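Local coordinates for protein putative diacylglycerol kinase (Bacillus anthracis, PDB 4WRR) that probably phosphorylates diacylglycerol or a related lipid with ATP, as a putative magnesium-binding diacylglycerol kinase of the two-domain DgkB/YegS type, at residues P88-I93 against G289-I294; H122-D127 against V215-G220; L137-I142 against D271-S276; G206-F211 against K242-S247; T221-V226 against I252-A257. One frame throughout, in Å; residues are numbered along the deposited sequence.

Contact 1 of 5, residues P88-I93 against G289-I294; sequences PTLAII and GHFTMI
Strands 89-93 and 290-294 meet at Leu90 and Met293, their short axes passing 4.6 Å apart with N-to-C directions 45° apart, so that the backbones bridge at one place. Two bonds make that bridge: Leu90 N donates to Thr292 O (3.0 Å) and Ile294 N to Leu90 O (3.1 Å). Beyond it the gap is spanned by water, one molecule linking Pro88 O to Thr292 N and another linking Ile92 N to Ile294 O. At one end the hydroxyls Thr89 OG1 and Thr292 OG1 share a hydrogen bond of 2.8 Å, the two side chains crossing at about a right angle. The Leu90 and Met293 side chains lie side by side, pointing the same way; a bend at chi3 (76°) brings Met293 CE to 3.8 Å from Leu90 CD2 and 4.0 Å from Ile92 CD1. Ala91 CB rests 3.6 Å from Ile294 CB, and helix 111-118 packs on both through Ile118. Strand 89-94 is an outermost strand of the parallel sheet within this chain, and strand 282-294 belongs to the six-stranded antiparallel sheet, beside strand 123-131. The bridge is thus a seam between the two lobes of the diacylglycerol kinase fold, next to a classic beta bulge where His290 and Phe291 both face Val126.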
# COMPACT_ATOMS: atom_id res chain seq x y z
N PRO A 88 -14.15 -4.97 7.49
CA PRO A 88 -13.59 -5.11 8.83
C PRO A 88 -14.55 -4.67 9.92
O PRO A 88 -15.51 -3.93 9.69
CB PRO A 88 -12.36 -4.20 8.79
CG PRO A 88 -12.73 -3.13 7.84
CD PRO A 88 -13.60 -3.81 6.78
N THR A 89 -14.23 -5.06 11.14
CA THR A 89 -14.94 -4.56 12.32
C THR A 89 -14.95 -3.04 12.37
O THR A 89 -13.96 -2.40 12.03
CB THR A 89 -14.26 -5.13 13.56
OG1 THR A 89 -14.29 -6.54 13.45
CG2 THR A 89 -14.96 -4.70 14.83
N LEU A 90 -16.06 -2.47 12.81
CA LEU A 90 -16.25 -1.04 12.94
C LEU A 90 -16.49 -0.65 14.39
O LEU A 90 -17.17 -1.40 15.14
CB LEU A 90 -17.43 -0.66 12.07
CG LEU A 90 -17.77 0.80 11.88
CD1 LEU A 90 -16.69 1.58 11.16
CD2 LEU A 90 -19.04 0.90 11.05
N ALA A 91 -15.95 0.50 14.81
CA ALA A 91 -16.20 1.05 16.12
C ALA A 91 -16.49 2.54 16.03
O ALA A 91 -16.03 3.22 15.11
CB ALA A 91 -15.03 0.83 17.03
N ILE A 92 -17.24 3.03 16.99
CA ILE A 92 -17.67 4.41 17.00
C ILE A 92 -17.18 5.10 18.26
O ILE A 92 -17.42 4.61 19.37
CB ILE A 92 -19.22 4.55 16.99
CG1 ILE A 92 -19.79 3.89 15.75
CG2 ILE A 92 -19.63 6.01 16.99
CD1 ILE A 92 -21.28 3.65 15.84
N ILE A 93 -16.57 6.25 18.07
CA ILE A 93 -16.33 7.20 19.14
C ILE A 93 -17.28 8.36 18.87
O ILE A 93 -17.14 9.06 17.86
CB ILE A 93 -14.86 7.68 19.19
CG1 ILE A 93 -13.93 6.51 19.46
CG2 ILE A 93 -14.67 8.71 20.31
CD1 ILE A 93 -12.45 6.81 19.34
N GLY A 289 -26.21 -9.92 10.58
CA GLY A 289 -24.81 -10.01 10.99
C GLY A 289 -23.81 -9.41 9.99
O GLY A 289 -22.71 -9.84 9.92
N HIS A 290 -24.23 -8.40 9.22
CA HIS A 290 -23.46 -7.92 8.10
C HIS A 290 -22.20 -7.19 8.59
O HIS A 290 -21.14 -7.28 7.95
CB HIS A 290 -24.32 -6.98 7.30
CG HIS A 290 -23.77 -6.65 5.95
ND1 HIS A 290 -23.56 -7.60 4.99
CD2 HIS A 290 -23.47 -5.45 5.37
CE1 HIS A 290 -23.15 -7.02 3.87
NE2 HIS A 290 -23.09 -5.72 4.08
N PHE A 291 -22.33 -6.45 9.70
CA PHE A 291 -21.19 -5.80 10.32
C PHE A 291 -20.83 -6.56 11.58
O PHE A 291 -21.71 -7.21 12.21
CB PHE A 291 -21.51 -4.35 10.72
CG PHE A 291 -21.54 -3.36 9.58
CD1 PHE A 291 -21.07 -3.66 8.32
CD2 PHE A 291 -21.99 -2.09 9.81
CE1 PHE A 291 -21.10 -2.75 7.31
CE2 PHE A 291 -22.01 -1.16 8.80
CZ PHE A 291 -21.58 -1.49 7.55
N THR A 292 -19.54 -6.52 11.94
CA THR A 292 -19.13 -6.80 13.31
C THR A 292 -18.73 -5.45 13.91
O THR A 292 -18.09 -4.61 13.22
CB THR A 292 -17.98 -7.79 13.40
OG1 THR A 292 -16.86 -7.29 12.65
CG2 THR A 292 -18.39 -9.14 12.81
N MET A 293 -19.11 -5.22 15.16
CA MET A 293 -18.87 -3.93 15.79
C MET A 293 -18.44 -4.04 17.24
O MET A 293 -18.83 -4.97 17.98
CB MET A 293 -20.12 -3.05 15.68
CG MET A 293 -20.53 -2.78 14.28
SD MET A 293 -21.76 -1.52 14.08
CE MET A 293 -20.85 0.01 14.31
N ILE A 294 -17.63 -3.08 17.65
CA ILE A 294 -17.19 -2.94 19.03
C ILE A 294 -18.37 -2.50 19.86
O ILE A 294 -19.12 -1.60 19.45
CB ILE A 294 -16.03 -1.89 19.17
CG1 ILE A 294 -14.71 -2.42 18.57
CG2 ILE A 294 -15.80 -1.50 20.61
CD1 ILE A 294 -14.01 -3.48 19.37
O HOH W 1 -18.08 -5.35 9.84
O HOH W 2 -17.95 1.06 19.07

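Contact 2 of 5, residues H122-D127 against V215-G220; sequences HVKPVD and VKCDDG. With MG (magnesium ion), chain E.
Asp127 and Cys217 bury the most surface here, with Asp218 next, and the contact is built on what each offers the other. Asp127 N donates to Cys217 O over 2.9 Å. The Asp127 carboxylate lies against the loop, CG beside the backbone N (chi1 -55°), and Asp127 OD2 accepts a hydrogen bond from Gly220 N at 2.8 Å on the syn side, 19° out of the carboxylate plane. Asp127 OD2 also accepts a hydrogen bond from water 4, 2.7 Å away, and that water is a ligand of the magnesium ion. Asp127 is therefore a second-shell residue, while Lys216 O (2.2 Å) and Asp219 OD1 (2.4 Å) hold the metal directly, together with three waters and Thr221 O. The other oxygen, Asp127 OD1, accepts a hydrogen bond from Gly289 N, beside strand 282-294.

Cys217 SG lies 4.1 Å from Val126 CG2, and Phe101 of helix 100-104 packs on both residues. Asp218 forms the salt bridge of the contact: Lys124 stretches out beyond CG and crosses it at about a right angle, Lys124 NZ meeting Asp218 OD2 at 3.0 Å from above the carboxylate plane, 53° out of it. A water hydrogen-bonded to Asp218 OD1 also accepts a weak hydrogen bond from Lys124 NZ.

Three aspartates lie close together here. The strand answers them with the ammonium group of Lys124, the loop with the backbone N-H of Gly220 and the magnesium site; this probably offsets their mutual repulsion and ties the shape of the metal loop to strand 123-131.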
# COMPACT_ATOMS: atom_id res chain seq x y z
N HIS A 122 -14.33 -6.00 22.59
CA HIS A 122 -15.58 -6.75 22.61
C HIS A 122 -16.38 -6.49 21.38
O HIS A 122 -16.66 -5.35 21.06
CB HIS A 122 -16.41 -6.36 23.81
CG HIS A 122 -15.71 -6.57 25.10
ND1 HIS A 122 -15.26 -7.82 25.51
CD2 HIS A 122 -15.41 -5.71 26.10
CE1 HIS A 122 -14.66 -7.69 26.69
NE2 HIS A 122 -14.78 -6.43 27.08
N VAL A 123 -16.70 -7.55 20.67
CA VAL A 123 -17.26 -7.45 19.34
C VAL A 123 -18.58 -8.25 19.29
O VAL A 123 -18.67 -9.31 19.86
CB VAL A 123 -16.22 -8.01 18.34
CG1 VAL A 123 -16.84 -8.43 17.03
CG2 VAL A 123 -15.11 -7.00 18.09
N LYS A 124 -19.56 -7.73 18.58
CA LYS A 124 -20.73 -8.51 18.24
C LYS A 124 -21.23 -8.22 16.84
O LYS A 124 -20.98 -7.16 16.31
CB LYS A 124 -21.87 -8.23 19.23
CG LYS A 124 -22.52 -6.86 19.08
CD LYS A 124 -23.65 -6.80 20.12
CE LYS A 124 -24.77 -5.85 19.80
NZ LYS A 124 -25.98 -6.23 20.59
N PRO A 125 -21.96 -9.18 16.25
CA PRO A 125 -22.55 -9.03 14.94
C PRO A 125 -23.68 -8.06 15.00
O PRO A 125 -24.42 -8.02 15.97
CB PRO A 125 -23.10 -10.42 14.62
CG PRO A 125 -22.36 -11.34 15.48
CD PRO A 125 -22.05 -10.57 16.73
N VAL A 126 -23.84 -7.31 13.94
CA VAL A 126 -24.90 -6.33 13.88
C VAL A 126 -25.60 -6.45 12.54
O VAL A 126 -24.94 -6.52 11.52
CB VAL A 126 -24.29 -4.95 14.11
CG1 VAL A 126 -25.19 -3.84 13.64
CG2 VAL A 126 -24.03 -4.78 15.61
N ASP A 127 -26.93 -6.42 12.54
CA ASP A 127 -27.69 -6.42 11.30
C ASP A 127 -27.63 -5.06 10.63
O ASP A 127 -27.59 -4.02 11.31
CB ASP A 127 -29.18 -6.75 11.54
CG ASP A 127 -29.40 -8.06 12.29
OD1 ASP A 127 -28.52 -8.97 12.23
OD2 ASP A 127 -30.48 -8.19 12.91
N VAL A 215 -37.06 -2.85 19.71
CA VAL A 215 -36.13 -2.97 18.60
C VAL A 215 -34.78 -3.52 19.06
O VAL A 215 -34.29 -3.16 20.13
CB VAL A 215 -35.97 -1.65 17.90
CG1 VAL A 215 -34.95 -1.78 16.78
CG2 VAL A 215 -37.31 -1.21 17.37
N LYS A 216 -34.23 -4.47 18.32
CA LYS A 216 -32.90 -4.98 18.57
C LYS A 216 -32.17 -4.93 17.25
O LYS A 216 -32.75 -5.25 16.21
CB LYS A 216 -32.94 -6.42 19.07
CG LYS A 216 -33.65 -6.61 20.40
CD LYS A 216 -32.82 -6.02 21.55
CE LYS A 216 -33.63 -5.88 22.84
NZ LYS A 216 -32.80 -5.74 24.07
N CYS A 217 -30.90 -4.51 17.28
CA CYS A 217 -30.11 -4.37 16.05
C CYS A 217 -29.54 -5.73 15.54
O CYS A 217 -28.87 -5.74 14.55
CB CYS A 217 -28.94 -3.39 16.26
SG CYS A 217 -27.67 -4.03 17.38
N ASP A 218 -29.77 -6.83 16.25
CA ASP A 218 -29.16 -8.12 15.89
C ASP A 218 -30.13 -9.32 15.99
O ASP A 218 -29.69 -10.45 16.18
CB ASP A 218 -27.95 -8.37 16.81
CG ASP A 218 -28.28 -8.24 18.29
OD1 ASP A 218 -29.45 -7.89 18.65
OD2 ASP A 218 -27.35 -8.44 19.11
N ASP A 219 -31.43 -9.08 15.95
CA ASP A 219 -32.40 -10.17 16.07
C ASP A 219 -32.89 -10.71 14.72
O ASP A 219 -33.78 -11.54 14.70
CB ASP A 219 -33.58 -9.78 16.96
CG ASP A 219 -34.45 -8.71 16.33
OD1 ASP A 219 -34.06 -8.12 15.28
OD2 ASP A 219 -35.50 -8.41 16.93
N GLY A 220 -32.32 -10.23 13.62
CA GLY A 220 -32.61 -10.78 12.30
C GLY A 220 -33.93 -10.35 11.68
O GLY A 220 -34.28 -10.86 10.65
MG MG E . -34.13 -5.88 14.55
O HOH W 3 -29.14 -6.34 20.83
O HOH W 4 -32.32 -6.23 13.27
O HOH W 5 -35.86 -5.91 16.27
O HOH W 6 -35.39 -4.15 13.97

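Contact 3 of 5, residues L137-I142 against D271-S276; sequences LNFWGI and DTDGES
The touching parts, 137-141 and 271-273, run nearly antiparallel, their end-to-end directions 165° apart, and are joined as a hydrogen-bonded pair at Gly141 and Asp271, where Gly141 N to Asp271 O and Asp271 N to Gly141 O both measure 2.9 Å. Further along, the carboxylate of Asp273 takes over from the backbone and grips three successive N-H groups. Asp273 OD2 accepts the N-H of Leu137 N on the syn side at 2.8 Å and also that of Asn138; Asp273 OD1 accepts from Asn138 N and, nearly in line with its C-O bond, from Phe139 N at 3.1 Å. With two donors on each oxygen, the carboxylate is held against rotation, and its charge is probably stabilised by the three backbone N-H groups. Thr272 OG1, carried anti to the backbone N (chi1 -176°), donates to Phe139 O at 2.9 Å in the carbonyl plane. The Phe139 ring folds back across the same residue: Thr272 CA sits over one face, 4.2 Å from the centroid and offset toward the rim, a CH-pi contact. Strand 139-142 has strand 196-200 as its other neighbour, with Trp140 and Ile142 both packing on Val197. Strand 271-272 is an outermost strand of this five-stranded antiparallel sheet within the chain. Phe75 of helix 71-81 covers Thr272 and Asp273, while Phe101 of helix 100-104 packs on Leu137 and Asn138.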
# COMPACT_ATOMS: atom_id res chain seq x y z
N LEU A 137 -28.40 1.76 9.45
CA LEU A 137 -28.24 1.14 10.77
C LEU A 137 -29.32 1.52 11.75
O LEU A 137 -29.69 0.70 12.60
CB LEU A 137 -26.90 1.55 11.41
CG LEU A 137 -25.65 0.91 10.84
CD1 LEU A 137 -24.44 1.47 11.55
CD2 LEU A 137 -25.70 -0.60 10.99
N ASN A 138 -29.81 2.76 11.68
CA ASN A 138 -30.80 3.25 12.64
C ASN A 138 -32.23 3.12 12.15
O ASN A 138 -33.00 2.38 12.74
CB ASN A 138 -30.51 4.70 13.03
CG ASN A 138 -29.19 4.85 13.73
OD1 ASN A 138 -28.86 4.07 14.64
ND2 ASN A 138 -28.41 5.86 13.34
N PHE A 139 -32.58 3.84 11.09
CA PHE A 139 -33.97 3.88 10.65
C PHE A 139 -34.17 4.32 9.23
O PHE A 139 -33.30 4.97 8.64
CB PHE A 139 -34.78 4.85 11.54
CG PHE A 139 -34.53 6.30 11.24
CD1 PHE A 139 -33.46 6.96 11.81
CD2 PHE A 139 -35.35 7.01 10.37
CE1 PHE A 139 -33.21 8.29 11.52
CE2 PHE A 139 -35.11 8.33 10.07
CZ PHE A 139 -34.03 8.98 10.65
N TRP A 140 -35.38 4.06 8.75
CA TRP A 140 -35.90 4.53 7.48
C TRP A 140 -37.24 5.11 7.84
O TRP A 140 -37.97 4.49 8.63
CB TRP A 140 -36.10 3.33 6.55
CG TRP A 140 -36.77 3.55 5.18
CD1 TRP A 140 -36.15 3.55 3.98
CD2 TRP A 140 -38.17 3.76 4.91
NE1 TRP A 140 -37.06 3.78 2.98
CE2 TRP A 140 -38.30 3.90 3.52
CE3 TRP A 140 -39.31 3.84 5.71
CZ2 TRP A 140 -39.52 4.13 2.91
CZ3 TRP A 140 -40.53 4.08 5.10
CH2 TRP A 140 -40.62 4.23 3.72
N GLY A 141 -37.60 6.26 7.28
CA GLY A 141 -38.88 6.86 7.62
C GLY A 141 -39.44 7.87 6.65
O GLY A 141 -38.69 8.56 5.97
N ILE A 142 -40.76 7.95 6.60
CA ILE A 142 -41.48 9.00 5.87
C ILE A 142 -42.48 9.66 6.79
O ILE A 142 -43.09 9.00 7.63
CB ILE A 142 -42.22 8.46 4.62
CG1 ILE A 142 -43.05 7.22 4.95
CG2 ILE A 142 -41.23 8.13 3.51
CD1 ILE A 142 -43.79 6.60 3.76
N ASP A 271 -36.33 9.83 4.91
CA ASP A 271 -35.30 10.20 5.83
C ASP A 271 -34.67 8.93 6.38
O ASP A 271 -35.35 7.93 6.59
CB ASP A 271 -35.84 11.07 6.95
CG ASP A 271 -36.15 12.53 6.47
OD1 ASP A 271 -36.23 12.81 5.26
OD2 ASP A 271 -36.27 13.41 7.31
N THR A 272 -33.36 8.99 6.59
CA THR A 272 -32.60 7.87 7.13
C THR A 272 -31.44 8.36 8.01
O THR A 272 -31.43 9.52 8.43
CB THR A 272 -32.16 6.91 6.02
OG1 THR A 272 -31.49 5.78 6.59
CG2 THR A 272 -31.25 7.61 5.03
N ASP A 273 -30.47 7.50 8.28
CA ASP A 273 -29.41 7.84 9.24
C ASP A 273 -28.70 9.16 8.99
O ASP A 273 -28.23 9.78 9.92
CB ASP A 273 -28.33 6.76 9.26
CG ASP A 273 -28.86 5.39 9.62
OD1 ASP A 273 -30.08 5.19 9.80
OD2 ASP A 273 -28.01 4.48 9.69
N GLY A 274 -28.59 9.56 7.72
CA GLY A 274 -28.00 10.83 7.34
C GLY A 274 -28.41 11.25 5.93
O GLY A 274 -29.36 10.69 5.38
N GLU A 275 -27.66 12.18 5.32
CA GLU A 275 -28.04 12.74 4.01
C GLU A 275 -28.16 11.65 2.96
O GLU A 275 -27.30 10.79 2.84
CB GLU A 275 -27.05 13.82 3.53
N SER A 276 -29.20 11.74 2.14
CA SER A 276 -29.49 10.71 1.15
C SER A 276 -30.49 11.22 0.10
O SER A 276 -31.09 12.27 0.27
CB SER A 276 -30.00 9.46 1.87
OG SER A 276 -31.06 8.83 1.21

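Contact 4 of 5, residues G206-F211 against K242-S247; sequences GGIPSF and KLFEDS
Phe211 O and the hydroxyl of Tyr238, on helix 232-241, form the polar bond beside this contact; between 206-211 and 242-247 themselves there is no hydrogen bond, and the meeting is made by the Phe244 ring. Phe244 points toward the other segment, and its CG lies beside the backbone N (chi1 -63°), which lays the ring face against the backbone at Phe211. Phe211 CA stands over the centre of one face, 3.6 Å from the centroid and only 10° off the ring normal, a close CH-pi contact. The opposite face is backed by Lys242 C, from the turn that follows the helix, where Lys242 takes a positive phi. Phe211 CB lies 3.8 Å from Phe244 CZ, while its own ring leads off toward Leu205 and Ile239. Ile208 CD1 approaches the edge of the Phe244 ring near its plane, 4.2 Å from CE2. Two backbone oxygens come in obliquely, Ser210 O at 3.4 Å from Phe244 CD2 and Pro209 O at 3.5 Å from Phe244 CE2. The ring is thus clamped between two stretches of backbone, and Tyr238 meets it from the helix. Joining the 208-209 hairpin to the exit of helix 232-241 rests on dispersion and weak CH contacts, with probably a mild electrostatic attraction between ring hydrogens and the carbonyls.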
# COMPACT_ATOMS: atom_id res chain seq x y z
N GLY A 206 -32.97 9.42 17.93
CA GLY A 206 -33.01 10.79 18.44
C GLY A 206 -32.38 11.00 19.80
O GLY A 206 -32.75 11.91 20.49
N GLY A 207 -31.44 10.16 20.18
CA GLY A 207 -30.71 10.33 21.42
C GLY A 207 -31.27 9.64 22.65
O GLY A 207 -30.66 9.69 23.72
N ILE A 208 -32.39 8.95 22.48
CA ILE A 208 -33.08 8.26 23.57
C ILE A 208 -33.59 6.90 23.07
O ILE A 208 -33.62 6.66 21.88
CB ILE A 208 -34.29 9.09 24.06
CG1 ILE A 208 -35.30 9.29 22.94
CG2 ILE A 208 -33.83 10.45 24.59
CD1 ILE A 208 -36.65 9.80 23.40
N PRO A 209 -33.95 6.00 23.98
CA PRO A 209 -34.40 4.68 23.54
C PRO A 209 -35.53 4.76 22.49
O PRO A 209 -36.33 5.70 22.51
CB PRO A 209 -34.87 4.01 24.83
CG PRO A 209 -34.09 4.71 25.95
CD PRO A 209 -33.86 6.13 25.47
N SER A 210 -35.48 3.85 21.52
CA SER A 210 -36.36 3.88 20.36
C SER A 210 -37.82 3.98 20.79
O SER A 210 -38.26 3.22 21.64
CB SER A 210 -36.17 2.59 19.55
OG SER A 210 -37.13 2.51 18.48
N PHE A 211 -38.55 4.91 20.20
CA PHE A 211 -39.97 5.01 20.41
C PHE A 211 -40.73 3.84 19.73
O PHE A 211 -41.89 3.60 20.03
CB PHE A 211 -40.50 6.38 19.99
CG PHE A 211 -40.40 6.67 18.52
CD1 PHE A 211 -41.33 6.19 17.63
CD2 PHE A 211 -39.42 7.51 18.05
CE1 PHE A 211 -41.28 6.51 16.29
CE2 PHE A 211 -39.34 7.83 16.71
CZ PHE A 211 -40.29 7.34 15.82
N LYS A 242 -43.11 8.82 27.16
CA LYS A 242 -41.86 8.05 27.06
C LYS A 242 -41.92 6.62 27.55
O LYS A 242 -40.89 6.05 27.92
CB LYS A 242 -40.74 8.72 27.85
CG LYS A 242 -40.64 10.20 27.66
CD LYS A 242 -39.84 10.59 26.46
CE LYS A 242 -40.31 11.99 26.13
NZ LYS A 242 -39.36 12.80 25.36
N LEU A 243 -43.11 6.04 27.61
CA LEU A 243 -43.23 4.61 27.89
C LEU A 243 -43.35 3.95 26.54
O LEU A 243 -44.40 4.07 25.89
CB LEU A 243 -44.46 4.31 28.76
CG LEU A 243 -44.57 2.85 29.23
CD1 LEU A 243 -43.36 2.45 30.07
CD2 LEU A 243 -45.86 2.61 30.03
N PHE A 244 -42.30 3.27 26.11
CA PHE A 244 -42.26 2.77 24.76
C PHE A 244 -42.42 1.27 24.76
O PHE A 244 -41.48 0.52 24.56
CB PHE A 244 -40.98 3.20 24.10
CG PHE A 244 -40.84 4.69 23.97
CD1 PHE A 244 -41.92 5.50 23.68
CD2 PHE A 244 -39.58 5.28 24.04
CE1 PHE A 244 -41.76 6.88 23.54
CE2 PHE A 244 -39.41 6.63 23.85
CZ PHE A 244 -40.51 7.44 23.62
N GLU A 245 -43.68 0.86 24.99
CA GLU A 245 -44.07 -0.56 25.01
C GLU A 245 -45.31 -0.64 24.09
O GLU A 245 -45.92 0.37 23.79
CB GLU A 245 -44.33 -0.99 26.46
CG GLU A 245 -43.23 -1.92 27.00
CD GLU A 245 -42.15 -1.25 27.85
OE1 GLU A 245 -42.50 -0.63 28.88
OE2 GLU A 245 -40.94 -1.39 27.52
N ASP A 246 -45.67 -1.79 23.55
CA ASP A 246 -46.90 -1.83 22.71
C ASP A 246 -48.17 -1.55 23.56
O ASP A 246 -48.18 -1.80 24.76
CB ASP A 246 -47.02 -3.17 21.98
CG ASP A 246 -46.00 -3.31 20.84
OD1 ASP A 246 -45.81 -2.35 20.06
OD2 ASP A 246 -45.38 -4.38 20.71
N SER A 247 -49.21 -0.99 22.94
CA SER A 247 -50.56 -0.89 23.54
C SER A 247 -51.57 -0.66 22.43
O SER A 247 -52.76 -0.95 22.63
CB SER A 247 -50.68 0.22 24.59

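Contact 5 of 5, residues T221-V226 against I252-A257; sequences TLDIFV and IFHVKA. With MG (magnesium ion), chain E.
Asp223 OD2 accepts two short bonds from the facing strand, from Lys256 NZ at 2.6 Å and from His254 NE2 at 2.7 Å. The lysine, in a salt bridge, uses the syn lone pair and the histidine the anti one, with the carboxylate oxygen lying in the plane of the imidazole. The carboxylate and ring are 27° apart, close to coplanar. Lys256 runs alongside Asp223 and curls at its last torsion (chi4 40°) to set the ammonium group there, while its aliphatic part passes Thr221 OG1, 3.8 Å from Lys256 CD. The other carboxylate oxygen, Asp223 OD1, receives water 5 and water 6, both ligands of the magnesium ion. Thr221 O binds that ion directly at 2.2 Å, so the residue just before the strand supplies a first-shell ligand, and Asp223 on the strand a second-shell one.

What carries these groups is an antiparallel ladder, 172° between strand directions, closed by hydrogen-bonded pairs Leu222-Ala257, Ile224-Val255 and Val226-Phe253. It forms one edge of the five-stranded sheet in the NAD kinase-like beta-sandwich domain. Asp223, Phe225, His254 and Lys256 share one face of it. Phe225 CE1 lies 3.5 Å from Ile252 CG2. The other face is apolar: Ile224 CD1 touches Val255 CG1 at 4.0 Å, and Val226 CG2 meets the edge of the Phe253 ring.

Further out, Asp246 takes the second ring nitrogen of His254, ND1, and Asn214 O takes a bond from Lys256 NZ. Tyr185 of strand 179-185 packs against Ile224, Val255 and Ala257, while the Phe253 ring stacks with Tyr190.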
# COMPACT_ATOMS: atom_id res chain seq x y z
N THR A 221 -34.67 -9.43 12.31
CA THR A 221 -35.86 -8.82 11.72
C THR A 221 -35.88 -7.32 11.91
O THR A 221 -35.20 -6.78 12.79
CB THR A 221 -37.19 -9.34 12.34
OG1 THR A 221 -37.23 -9.08 13.77
CG2 THR A 221 -37.36 -10.77 12.13
N LEU A 222 -36.65 -6.64 11.07
CA LEU A 222 -36.84 -5.22 11.16
C LEU A 222 -38.21 -4.94 11.76
O LEU A 222 -39.05 -5.81 11.78
CB LEU A 222 -36.78 -4.61 9.79
CG LEU A 222 -35.37 -4.54 9.21
CD1 LEU A 222 -35.47 -4.23 7.74
CD2 LEU A 222 -34.54 -3.47 9.92
N ASP A 223 -38.39 -3.72 12.25
CA ASP A 223 -39.61 -3.32 12.93
C ASP A 223 -40.31 -2.24 12.14
O ASP A 223 -39.73 -1.21 11.88
CB ASP A 223 -39.30 -2.79 14.34
CG ASP A 223 -39.07 -3.89 15.34
OD1 ASP A 223 -37.99 -4.52 15.31
OD2 ASP A 223 -40.00 -4.16 16.16
N ILE A 224 -41.54 -2.53 11.70
CA ILE A 224 -42.37 -1.57 11.00
C ILE A 224 -43.28 -0.88 12.04
O ILE A 224 -43.89 -1.55 12.84
CB ILE A 224 -43.27 -2.28 9.97
CG1 ILE A 224 -42.42 -3.07 8.95
CG2 ILE A 224 -44.12 -1.25 9.24
CD1 ILE A 224 -43.24 -4.00 8.09
N PHE A 225 -43.41 0.43 11.95
CA PHE A 225 -44.15 1.21 12.92
C PHE A 225 -44.88 2.30 12.17
O PHE A 225 -44.25 3.16 11.54
CB PHE A 225 -43.18 1.81 13.92
CG PHE A 225 -43.83 2.59 15.04
CD1 PHE A 225 -44.16 1.98 16.24
CD2 PHE A 225 -44.04 3.95 14.92
CE1 PHE A 225 -44.74 2.70 17.28
CE2 PHE A 225 -44.59 4.69 15.96
CZ PHE A 225 -44.96 4.06 17.14
N VAL A 226 -46.22 2.28 12.22
CA VAL A 226 -47.05 3.20 11.46
C VAL A 226 -48.01 3.91 12.37
O VAL A 226 -48.75 3.26 13.12
CB VAL A 226 -47.85 2.47 10.39
CG1 VAL A 226 -48.74 3.45 9.62
CG2 VAL A 226 -46.93 1.75 9.45
N ILE A 252 -51.96 2.62 16.23
CA ILE A 252 -50.55 2.51 15.93
C ILE A 252 -50.24 1.06 15.59
O ILE A 252 -50.38 0.18 16.42
CB ILE A 252 -49.68 2.97 17.13
CG1 ILE A 252 -49.75 4.48 17.31
CG2 ILE A 252 -48.24 2.52 16.93
CD1 ILE A 252 -49.33 4.96 18.68
N PHE A 253 -49.82 0.83 14.35
CA PHE A 253 -49.49 -0.48 13.81
C PHE A 253 -47.98 -0.75 13.94
O PHE A 253 -47.15 0.08 13.54
CB PHE A 253 -49.90 -0.53 12.34
CG PHE A 253 -49.50 -1.78 11.63
CD1 PHE A 253 -50.17 -2.97 11.88
CD2 PHE A 253 -48.53 -1.76 10.65
CE1 PHE A 253 -49.85 -4.11 11.17
CE2 PHE A 253 -48.20 -2.91 9.93
CZ PHE A 253 -48.86 -4.08 10.20
N HIS A 254 -47.64 -1.91 14.48
CA HIS A 254 -46.26 -2.27 14.71
C HIS A 254 -46.10 -3.76 14.53
O HIS A 254 -46.74 -4.54 15.22
CB HIS A 254 -45.85 -1.88 16.12
CG HIS A 254 -44.49 -2.37 16.50
ND1 HIS A 254 -44.18 -2.82 17.76
CD2 HIS A 254 -43.36 -2.49 15.77
CE1 HIS A 254 -42.92 -3.21 17.79
NE2 HIS A 254 -42.40 -3.03 16.59
N VAL A 255 -45.22 -4.15 13.62
CA VAL A 255 -44.98 -5.55 13.37
C VAL A 255 -43.54 -5.77 12.98
O VAL A 255 -42.87 -4.87 12.44
CB VAL A 255 -45.96 -6.09 12.28
CG1 VAL A 255 -45.57 -5.57 10.90
CG2 VAL A 255 -46.00 -7.60 12.29
N LYS A 256 -43.05 -6.96 13.27
CA LYS A 256 -41.70 -7.38 12.86
C LYS A 256 -41.75 -8.15 11.52
O LYS A 256 -42.61 -8.99 11.33
CB LYS A 256 -41.07 -8.23 13.97
CG LYS A 256 -40.59 -7.39 15.17
CD LYS A 256 -39.95 -8.29 16.23
CE LYS A 256 -38.97 -7.59 17.18
NZ LYS A 256 -39.41 -6.23 17.62
N ALA A 257 -40.82 -7.84 10.62
CA ALA A 257 -40.72 -8.52 9.34
C ALA A 257 -39.30 -8.41 8.72
O ALA A 257 -38.57 -7.48 9.02
CB ALA A 257 -41.73 -7.92 8.39
MG MG E . -34.13 -5.88 14.55
O HOH W 5 -35.86 -5.91 16.27
O HOH W 6 -35.39 -4.15 13.97
O HOH W 4 -32.32 -6.23 13.27

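The magnesium ion is shared by contacts 2 and 5: the loop gives Lys216 and Asp219, Thr221 at the start of segment 221-226 gives its carbonyl oxygen, and three metal waters belong to both. Their centres are about 17 Å apart, yet Asp219 OD2 lies 3.6 Å from Lys256 CE. Contacts 1 and 2 adjoin in one sheet, where Phe291 O probably bonds to Val126 N (2.7 Å), so the interlobe seam reaches the metal loop through strand 123-131. Contact 3 joins this group through Leu137, which packs on Phe291 and Val126. Contacts 3 and 5 lie in the same five-stranded sheet without touching. Contact 4 meets contact 5 where Phe211 CE1 packs 3.8 Å from Phe225 CE2.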